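Local structure of extracellular protein 11-1 (Passalora fulva, 6ZUS) at residues S54-K59 with V78-W83; A10-H15 with Y128-I133; Q16-G21 with S71-C76. The protein is an avirulence effector secreted by a fungal pathogen, belongs to a structurally conserved effector family that shows epistatic interactions with plant resistance proteins, and binds zinc. All coordinates share one frame; numbering follows the deposited sequence.

Overall arrangement
All three contacts lie in one four-stranded antiparallel sheet, ordered 57-64, 71-86, 6-20, 127-138. Interaction 1 pairs the first two of these strands, interaction 3 the middle two, and interaction 2 the last two. Interactions 1 and 2 lie side by side, centres about 10 Å apart, and strand 71-86 meets strand 6-20 between them through Ala-80 O and Leu-11 N at 2.8 Å. Interaction 3 extends the two middle strands outward, its centre about 19 Å from that of interaction 2; there His-15 N and Cys-76 O are 2.8 Å apart. The zinc ion on His-15 lies 5.2 Å from Cys-76 CB, close to where interactions 2 and 3 adjoin.

Interaction 1: S54-K59 with V78-W83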
loop_
_atom_site.group_PDB
_atom_site.type_symbol
_atom_site.label_atom_id
_atom_site.label_comp_id
_atom_site.label_asym_id
_atom_site.label_seq_id
_atom_site.Cartn_x
_atom_site.Cartn_y
_atom_site.Cartn_z
ATOM N N SER A 54 4.196 6.344 -8.719
ATOM C CA SER A 54 3.543 7.673 -8.769
ATOM C C SER A 54 3.920 8.475 -7.521
ATOM O O SER A 54 4.594 7.937 -6.575
ATOM C CB SER A 54 2.085 7.530 -8.907
ATOM O OG SER A 54 1.515 7.216 -7.656
ATOM N N THR A 55 3.627 9.776 -7.576
ATOM C CA THR A 55 3.705 10.679 -6.405
ATOM C C THR A 55 2.866 10.060 -5.276
ATOM O O THR A 55 1.776 9.524 -5.558
ATOM C CB THR A 55 3.184 12.080 -6.773
ATOM O OG1 THR A 55 4.116 12.573 -7.738
ATOM C CG2 THR A 55 3.113 13.000 -5.580
ATOM N N ALA A 56 3.422 10.039 -4.081
ATOM C CA ALA A 56 2.726 9.479 -2.890
ATOM C C ALA A 56 1.715 10.529 -2.393
ATOM O O ALA A 56 2.016 11.729 -2.437
ATOM C CB ALA A 56 3.740 9.092 -1.866
ATOM N N ILE A 57 0.574 10.079 -1.889
ATOM C CA ILE A 57 -0.482 10.948 -1.313
ATOM C C ILE A 57 -0.752 10.503 0.129
ATOM O O ILE A 57 -1.463 9.512 0.320
ATOM C CB ILE A 57 -1.729 10.856 -2.197
ATOM C CG1 ILE A 57 -1.396 11.291 -3.630
ATOM C CG2 ILE A 57 -2.882 11.669 -1.606
ATOM C CD1 ILE A 57 -2.564 11.204 -4.555
ATOM N N PRO A 58 -0.188 11.209 1.129
ATOM C CA PRO A 58 -0.576 11.035 2.537
ATOM C C PRO A 58 -2.037 11.396 2.810
ATOM O O PRO A 58 -2.637 12.272 2.159
ATOM C CB PRO A 58 0.402 11.900 3.354
ATOM C CG PRO A 58 1.555 12.128 2.412
ATOM C CD PRO A 58 0.933 12.154 1.012
ATOM N N LYS A 59 -2.636 10.714 3.783
ATOM C CA LYS A 59 -4.017 11.013 4.195
ATOM C C LYS A 59 -4.106 10.752 5.693
ATOM O O LYS A 59 -3.449 9.810 6.194
ATOM C CB LYS A 59 -5.002 10.156 3.409
ATOM C CG LYS A 59 -6.465 10.490 3.636
ATOM C CD LYS A 59 -7.400 9.287 3.465
ATOM C CE LYS A 59 -7.377 8.660 2.079
ATOM N NZ LYS A 59 -8.601 7.863 1.798
ATOM N N VAL A 78 -0.592 6.287 3.390
ATOM C CA VAL A 78 0.073 6.906 2.210
ATOM C C VAL A 78 -0.149 5.945 1.040
ATOM O O VAL A 78 -0.032 4.708 1.232
ATOM C CB VAL A 78 1.540 7.225 2.506
ATOM C CG1 VAL A 78 2.373 6.014 2.910
ATOM C CG2 VAL A 78 2.172 7.964 1.351
ATOM N N GLN A 79 -0.534 6.505 -0.109
ATOM C CA GLN A 79 -0.888 5.703 -1.292
ATOM C C GLN A 79 -0.078 6.195 -2.493
ATOM O O GLN A 79 0.286 7.371 -2.568
ATOM C CB GLN A 79 -2.386 5.696 -1.525
ATOM C CG GLN A 79 -2.923 7.064 -1.863
ATOM C CD GLN A 79 -4.419 7.099 -1.664
ATOM O OE1 GLN A 79 -4.919 7.235 -0.532
ATOM N NE2 GLN A 79 -5.119 6.975 -2.782
ATOM N N ALA A 80 0.216 5.265 -3.379
ATOM C CA ALA A 80 0.893 5.518 -4.656
ATOM C C ALA A 80 0.591 4.338 -5.581
ATOM O O ALA A 80 0.185 3.235 -5.111
ATOM C CB ALA A 80 2.375 5.728 -4.413
ATOM N N THR A 81 0.815 4.560 -6.871
ATOM C CA THR A 81 0.600 3.538 -7.916
ATOM C C THR A 81 1.959 3.008 -8.354
ATOM O O THR A 81 2.850 3.825 -8.674
ATOM C CB THR A 81 -0.167 4.111 -9.106
ATOM O OG1 THR A 81 -1.458 4.491 -8.598
ATOM C CG2 THR A 81 -0.277 3.098 -10.225
ATOM N N ALA A 82 2.114 1.695 -8.317
ATOM C CA ALA A 82 3.208 1.007 -9.037
ATOM C C ALA A 82 2.775 0.938 -10.510
ATOM O O ALA A 82 1.854 0.204 -10.835
ATOM C CB ALA A 82 3.487 -0.362 -8.427
ATOM N N TRP A 83 3.438 1.709 -11.368
ATOM C CA TRP A 83 3.013 1.854 -12.786
ATOM C C TRP A 83 3.049 0.528 -13.554
ATOM O O TRP A 83 2.096 0.278 -14.369
ATOM C CB TRP A 83 3.857 2.920 -13.470
ATOM C CG TRP A 83 3.598 4.296 -12.962
ATOM C CD1 TRP A 83 4.520 5.167 -12.490
ATOM C CD2 TRP A 83 2.337 4.985 -12.993
ATOM N NE1 TRP A 83 3.907 6.353 -12.192
ATOM C CE2 TRP A 83 2.577 6.272 -12.487
ATOM C CE3 TRP A 83 1.041 4.637 -13.422
ATOM C CZ2 TRP A 83 1.555 7.212 -12.352
ATOM C CZ3 TRP A 83 0.026 5.559 -13.281
ATOM C CH2 TRP A 83 0.295 6.834 -12.763
HETATM O O HOH W 1 -3.338 7.584 1.540
#
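Ser-54 lies against the indole of Trp-83, its CB 3.5 Å from CZ2 on the six-membered ring. The same serine also pairs with Thr-81 through two nearly straight bonds. Its N donates a hydrogen bond to Thr-81 O, approaching in the carbonyl plane, while Thr-81 N donates one to Ser-54 OG at 2.9 Å. Chi1 of 79° sets OG between the backbone N and the carbonyl carbon, within reach of that amide, so a side-chain oxygen takes the role a strand carbonyl would usually play just ahead of strand 57-64.

Regular antiparallel pairing begins at Ile-57 and Gln-79. Ile-57 N to Gln-79 O is the shorter bond, 2.8 Å and in the carbonyl plane; Gln-79 N reaches Ile-57 O at 3.2 Å, 53° out of the Ile-57 carbonyl plane. A water donates to Ile-57 O as well and to Gln-79 OE1, the latter at 2.6 Å, tying the glutamine side chain back to the neighbouring strand. On the face opposite Gln-79, Val-78 CG2 packs on Ala-56 CB at 3.8 Å and stands near Pro-58 CG.

This is the beta hairpin of strands 57-64 and 71-86. Helix 31-40 packs on the Val-78 face: Phe-38 touches Ala-56 and Ala-80, Leu-34 touches Pro-58, and Tyr-35 OH bonds Ala-56 N. Strand 6-20 pairs with the far edge of 78-83.

Interaction 2: A10-H15 with Y128-I133; sequences ALKWVH and YSRGFI. With ZN (zinc ion), chain G.
Chi1 of 55° in Tyr-128 and 63° in Phe-132 places each CG between its own backbone N and carbonyl carbon, and both rings turn back across the neighbouring strand. The two segments are antiparallel neighbours in the four-stranded sheet, joining the chain's first strand to its last. Val-14 CB lies over one face of the Tyr-128 ring, with CG1 reaching CZ at 3.6 Å. Ala-10 CB sits likewise over Phe-132, 3.7 Å from the ring centroid, in a second CH-pi contact.

Between these pairs, Lys-12 and Arg-130 run side by side with their CB atoms 4.0 Å apart. Arg-130 forms a salt bridge with Asp-120 and bonds to the backbone oxygens of Glu-118 and Tyr-114; Asp-120 also holds Tyr-128 OH. Such an acceptor-rich setting probably eases the like charges of the two basic side chains.

Six backbone hydrogen bonds, in three pairs, bind the strands. Phe-132 O and Tyr-128 O receive Ala-10 N and Val-14 N nearly along the C=O axis, whereas Lys-12 N is tilted 34° from the carbonyl plane of Arg-130. Beyond the pairing, His-15 ND1 binds the zinc ion at 2.0 Å, and a water coordinates the metal at 2.3 Å.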
loop_
_atom_site.group_PDB
_atom_site.type_symbol
_atom_site.label_atom_id
_atom_site.label_comp_id
_atom_site.label_asym_id
_atom_site.label_seq_id
_atom_site.Cartn_x
_atom_site.Cartn_y
_atom_site.Cartn_z
ATOM N N ALA A 10 -2.477 -0.053 -7.476
ATOM C CA ALA A 10 -2.783 0.991 -6.479
ATOM C C ALA A 10 -2.419 0.411 -5.103
ATOM O O ALA A 10 -3.048 -0.553 -4.702
ATOM C CB ALA A 10 -4.229 1.399 -6.541
ATOM N N LEU A 11 -1.419 0.978 -4.448
ATOM C CA LEU A 11 -0.865 0.496 -3.135
ATOM C C LEU A 11 -1.197 1.517 -2.052
ATOM O O LEU A 11 -1.173 2.762 -2.315
ATOM C CB LEU A 11 0.650 0.332 -3.241
ATOM C CG LEU A 11 1.140 -0.711 -4.250
ATOM C CD1 LEU A 11 2.575 -0.460 -4.605
ATOM C CD2 LEU A 11 0.972 -2.108 -3.710
ATOM N N LYS A 12 -1.414 1.020 -0.856
ATOM C CA LYS A 12 -1.660 1.909 0.305
ATOM C C LYS A 12 -1.158 1.240 1.584
ATOM O O LYS A 12 -1.445 0.035 1.813
ATOM C CB LYS A 12 -3.134 2.307 0.375
ATOM C CG LYS A 12 -3.441 3.255 1.505
ATOM C CD LYS A 12 -4.730 3.965 1.328
ATOM C CE LYS A 12 -5.924 3.216 1.808
ATOM N NZ LYS A 12 -6.984 4.179 2.225
ATOM N N TRP A 13 -0.343 2.002 2.284
ATOM C CA TRP A 13 0.255 1.671 3.600
ATOM C C TRP A 13 -0.619 2.321 4.661
ATOM O O TRP A 13 -0.938 3.534 4.546
ATOM C CB TRP A 13 1.666 2.196 3.638
ATOM C CG TRP A 13 2.397 1.865 4.885
ATOM C CD1 TRP A 13 3.297 0.852 5.060
ATOM C CD2 TRP A 13 2.370 2.622 6.110
ATOM N NE1 TRP A 13 3.825 0.920 6.313
ATOM C CE2 TRP A 13 3.264 1.971 6.998
ATOM C CE3 TRP A 13 1.704 3.774 6.548
ATOM C CZ2 TRP A 13 3.496 2.435 8.288
ATOM C CZ3 TRP A 13 1.916 4.224 7.841
ATOM C CH2 TRP A 13 2.796 3.554 8.686
ATOM N N VAL A 14 -1.040 1.570 5.663
ATOM C CA VAL A 14 -2.027 2.070 6.654
ATOM C C VAL A 14 -1.530 1.808 8.075
ATOM O O VAL A 14 -1.105 0.678 8.356
ATOM C CB VAL A 14 -3.435 1.475 6.433
ATOM C CG1 VAL A 14 -4.433 2.141 7.373
ATOM C CG2 VAL A 14 -3.913 1.567 4.979
ATOM N N HIS A 15 -1.615 2.833 8.923
ATOM C CA HIS A 15 -1.526 2.696 10.401
ATOM C C HIS A 15 -2.871 3.152 10.994
ATOM O O HIS A 15 -3.170 4.345 10.897
ATOM C CB HIS A 15 -0.318 3.464 10.979
ATOM C CG HIS A 15 -0.158 3.165 12.438
ATOM N ND1 HIS A 15 0.553 3.958 13.319
ATOM C CD2 HIS A 15 -0.647 2.160 13.189
ATOM C CE1 HIS A 15 0.516 3.426 14.505
ATOM N NE2 HIS A 15 -0.211 2.365 14.477
ATOM N N TYR A 128 -1.082 -2.250 8.186
ATOM C CA TYR A 128 -1.517 -3.170 7.105
ATOM C C TYR A 128 -1.383 -2.443 5.764
ATOM O O TYR A 128 -1.073 -1.214 5.712
ATOM C CB TYR A 128 -2.914 -3.748 7.363
ATOM C CG TYR A 128 -4.049 -2.759 7.592
ATOM C CD1 TYR A 128 -4.235 -2.197 8.846
ATOM C CD2 TYR A 128 -4.933 -2.356 6.579
ATOM C CE1 TYR A 128 -5.246 -1.281 9.095
ATOM C CE2 TYR A 128 -5.943 -1.415 6.812
ATOM C CZ TYR A 128 -6.120 -0.900 8.087
ATOM O OH TYR A 128 -7.141 -0.036 8.350
ATOM N N SER A 129 -1.618 -3.236 4.734
ATOM C CA SER A 129 -1.455 -2.799 3.333
ATOM C C SER A 129 -2.727 -3.087 2.540
ATOM O O SER A 129 -3.519 -3.993 2.892
ATOM C CB SER A 129 -0.242 -3.452 2.702
ATOM O OG SER A 129 -0.421 -4.837 2.587
ATOM N N ARG A 130 -2.910 -2.280 1.508
ATOM C CA ARG A 130 -3.913 -2.442 0.436
ATOM C C ARG A 130 -3.143 -2.515 -0.888
ATOM O O ARG A 130 -2.097 -1.811 -1.071
ATOM C CB ARG A 130 -4.911 -1.292 0.376
ATOM C CG ARG A 130 -5.543 -0.944 1.714
ATOM C CD ARG A 130 -6.453 -2.092 2.137
ATOM N NE ARG A 130 -7.391 -1.595 3.119
ATOM C CZ ARG A 130 -8.503 -2.226 3.504
ATOM N NH1 ARG A 130 -8.801 -3.408 2.999
ATOM N NH2 ARG A 130 -9.309 -1.657 4.376
ATOM N N GLY A 131 -3.652 -3.330 -1.779
ATOM C CA GLY A 131 -3.119 -3.356 -3.159
ATOM C C GLY A 131 -4.194 -3.900 -4.063
ATOM O O GLY A 131 -4.783 -4.958 -3.732
ATOM N N PHE A 132 -4.460 -3.207 -5.156
ATOM C CA PHE A 132 -5.405 -3.718 -6.174
ATOM C C PHE A 132 -4.956 -3.233 -7.560
ATOM O O PHE A 132 -4.305 -2.195 -7.704
ATOM C CB PHE A 132 -6.836 -3.320 -5.770
ATOM C CG PHE A 132 -7.078 -1.836 -5.723
ATOM C CD1 PHE A 132 -7.435 -1.143 -6.878
ATOM C CD2 PHE A 132 -7.037 -1.140 -4.514
ATOM C CE1 PHE A 132 -7.663 0.226 -6.830
ATOM C CE2 PHE A 132 -7.295 0.221 -4.473
ATOM C CZ PHE A 132 -7.599 0.899 -5.628
ATOM N N ILE A 133 -5.352 -3.999 -8.562
ATOM C CA ILE A 133 -5.030 -3.677 -9.977
ATOM C C ILE A 133 -5.808 -2.423 -10.381
ATOM O O ILE A 133 -7.050 -2.405 -10.304
ATOM C CB ILE A 133 -5.305 -4.864 -10.904
ATOM C CG1 ILE A 133 -4.518 -6.100 -10.475
ATOM C CG2 ILE A 133 -5.015 -4.451 -12.333
ATOM C CD1 ILE A 133 -4.947 -7.371 -11.173
HETATM ZN ZN ZN G . 1.763 5.520 12.839
HETATM O O HOH W 2 3.908 4.774 12.777
#

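Interaction 3: Q16-G21 with S71-C76; sequences QFRIPG and SKTCIC
Phe-17 and Cys-74 bond to each other twice through their backbones, as do Ile-19 and Lys-72, in a strongly twisted antiparallel pairing. Cys-74 N points almost straight at Phe-17 O, at 2.8 Å with 171° at the hydrogen.

Aromatic and sulfur contacts fill the face bearing Phe-17 and Ile-19. With chi1 of 57°, Phe-17 CG stands between the backbone N and the carbonyl carbon, and the ring swings over the opposite strand. Cys-74 CB lies over its face, 3.8 Å from the centroid, in a CH-pi contact, while Cys-74 SG and Cys-76 SG approach the ring obliquely. Ile-19 packs on the first of these sulfurs, its CD1 3.5 Å from Cys-74 SG.

On the same face, polar Lys-72 stretches past Gly-21, its CE 3.2 Å from Gly-21 O; its NZ bonds to Asp-23 O and forms a salt bridge with Glu-62. A water donates to Gly-21 O and is weakly bonded to NZ.

Disulfides from Cys-74 to Cys-25 and Cys-76 to Cys-29 tie this end of the sheet to the chain leading into helix 31-40. Strand 57-64 pairs with the other edge of 71-76, and Gly-126 bonds the backbone of Gln-16 just ahead of strand 127-138.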
loop_
_atom_site.group_PDB
_atom_site.type_symbol
_atom_site.label_atom_id
_atom_site.label_comp_id
_atom_site.label_asym_id
_atom_site.label_seq_id
_atom_site.Cartn_x
_atom_site.Cartn_y
_atom_site.Cartn_z
ATOM N N GLN A 16 -3.655 2.217 11.538
ATOM C CA GLN A 16 -4.908 2.498 12.266
ATOM C C GLN A 16 -4.617 2.326 13.753
ATOM O O GLN A 16 -4.124 1.261 14.186
ATOM C CB GLN A 16 -6.044 1.576 11.813
ATOM C CG GLN A 16 -7.386 1.873 12.520
ATOM C CD GLN A 16 -8.522 1.007 12.026
ATOM O OE1 GLN A 16 -8.401 0.290 10.993
ATOM N NE2 GLN A 16 -9.586 1.040 12.810
ATOM N N PHE A 17 -4.922 3.331 14.533
ATOM C CA PHE A 17 -4.710 3.288 16.006
ATOM C C PHE A 17 -5.693 4.212 16.738
ATOM O O PHE A 17 -6.369 5.039 16.120
ATOM C CB PHE A 17 -3.270 3.662 16.312
ATOM C CG PHE A 17 -2.837 5.007 15.782
ATOM C CD1 PHE A 17 -2.433 5.183 14.464
ATOM C CD2 PHE A 17 -2.849 6.125 16.624
ATOM C CE1 PHE A 17 -2.061 6.434 13.978
ATOM C CE2 PHE A 17 -2.443 7.363 16.155
ATOM C CZ PHE A 17 -2.027 7.516 14.842
ATOM N N ARG A 18 -5.790 4.039 18.056
ATOM C CA ARG A 18 -6.725 4.840 18.892
ATOM C C ARG A 18 -5.900 5.877 19.655
ATOM O O ARG A 18 -4.751 5.568 20.048
ATOM C CB ARG A 18 -7.539 3.986 19.878
ATOM C CG ARG A 18 -8.125 2.690 19.326
ATOM C CD ARG A 18 -9.180 2.826 18.251
ATOM N NE ARG A 18 -9.654 1.489 17.883
ATOM C CZ ARG A 18 -9.895 1.058 16.633
ATOM N NH1 ARG A 18 -9.734 1.858 15.595
ATOM N NH2 ARG A 18 -10.294 -0.191 16.431
ATOM N N ILE A 19 -6.490 7.050 19.876
ATOM C CA ILE A 19 -5.865 8.148 20.648
ATOM C C ILE A 19 -6.889 8.663 21.648
ATOM O O ILE A 19 -8.100 8.453 21.492
ATOM C CB ILE A 19 -5.346 9.260 19.709
ATOM C CG1 ILE A 19 -6.514 10.001 19.046
ATOM C CG2 ILE A 19 -4.342 8.696 18.671
ATOM C CD1 ILE A 19 -6.113 11.267 18.338
ATOM N N PRO A 20 -6.432 9.371 22.700
ATOM C CA PRO A 20 -7.360 9.985 23.660
ATOM C C PRO A 20 -8.351 10.914 22.935
ATOM O O PRO A 20 -7.918 11.636 21.989
ATOM C CB PRO A 20 -6.412 10.775 24.563
ATOM C CG PRO A 20 -5.126 10.033 24.508
ATOM C CD PRO A 20 -5.021 9.565 23.068
ATOM N N GLY A 21 -9.631 10.872 23.328
ATOM C CA GLY A 21 -10.692 11.679 22.676
ATOM C C GLY A 21 -10.417 13.189 22.695
ATOM O O GLY A 21 -10.970 13.888 21.846
ATOM N N SER A 71 -12.134 7.268 23.218
ATOM C CA SER A 71 -10.997 7.324 22.249
ATOM C C SER A 71 -11.498 7.735 20.868
ATOM O O SER A 71 -12.666 7.404 20.547
ATOM C CB SER A 71 -10.320 5.984 22.099
ATOM O OG SER A 71 -10.031 5.451 23.370
ATOM N N LYS A 72 -10.600 8.300 20.057
ATOM C CA LYS A 72 -10.814 8.514 18.612
ATOM C C LYS A 72 -9.980 7.459 17.892
ATOM O O LYS A 72 -8.912 7.025 18.441
ATOM C CB LYS A 72 -10.320 9.876 18.145
ATOM C CG LYS A 72 -11.176 11.044 18.594
ATOM C CD LYS A 72 -10.506 12.347 18.244
ATOM C CE LYS A 72 -11.280 13.571 18.677
ATOM N NZ LYS A 72 -10.509 14.793 18.332
ATOM N N THR A 73 -10.469 7.052 16.726
ATOM C CA THR A 73 -9.726 6.199 15.769
ATOM C C THR A 73 -9.043 7.125 14.764
ATOM O O THR A 73 -9.774 7.945 14.102
ATOM C CB THR A 73 -10.627 5.218 15.028
ATOM O OG1 THR A 73 -11.104 4.293 15.996
ATOM C CG2 THR A 73 -9.868 4.464 13.950
ATOM N N CYS A 74 -7.743 6.922 14.603
ATOM C CA CYS A 74 -6.916 7.571 13.576
ATOM C C CYS A 74 -6.583 6.544 12.506
ATOM O O CYS A 74 -6.177 5.421 12.860
ATOM C CB CYS A 74 -5.595 8.104 14.104
ATOM S SG CYS A 74 -5.885 9.259 15.449
ATOM N N ILE A 75 -6.685 6.956 11.245
ATOM C CA ILE A 75 -6.192 6.120 10.123
ATOM C C ILE A 75 -5.224 6.995 9.334
ATOM O O ILE A 75 -5.683 8.002 8.785
ATOM C CB ILE A 75 -7.309 5.515 9.271
ATOM C CG1 ILE A 75 -8.266 4.682 10.132
ATOM C CG2 ILE A 75 -6.703 4.709 8.123
ATOM C CD1 ILE A 75 -9.569 4.332 9.445
ATOM N N CYS A 76 -3.933 6.717 9.448
ATOM C CA CYS A 76 -2.850 7.475 8.778
ATOM C C CYS A 76 -2.355 6.603 7.631
ATOM O O CYS A 76 -2.054 5.431 7.872
ATOM C CB CYS A 76 -1.762 7.821 9.777
ATOM S SG CYS A 76 -2.517 8.823 11.090
HETATM O O HOH W 3 -11.421 16.543 21.067
#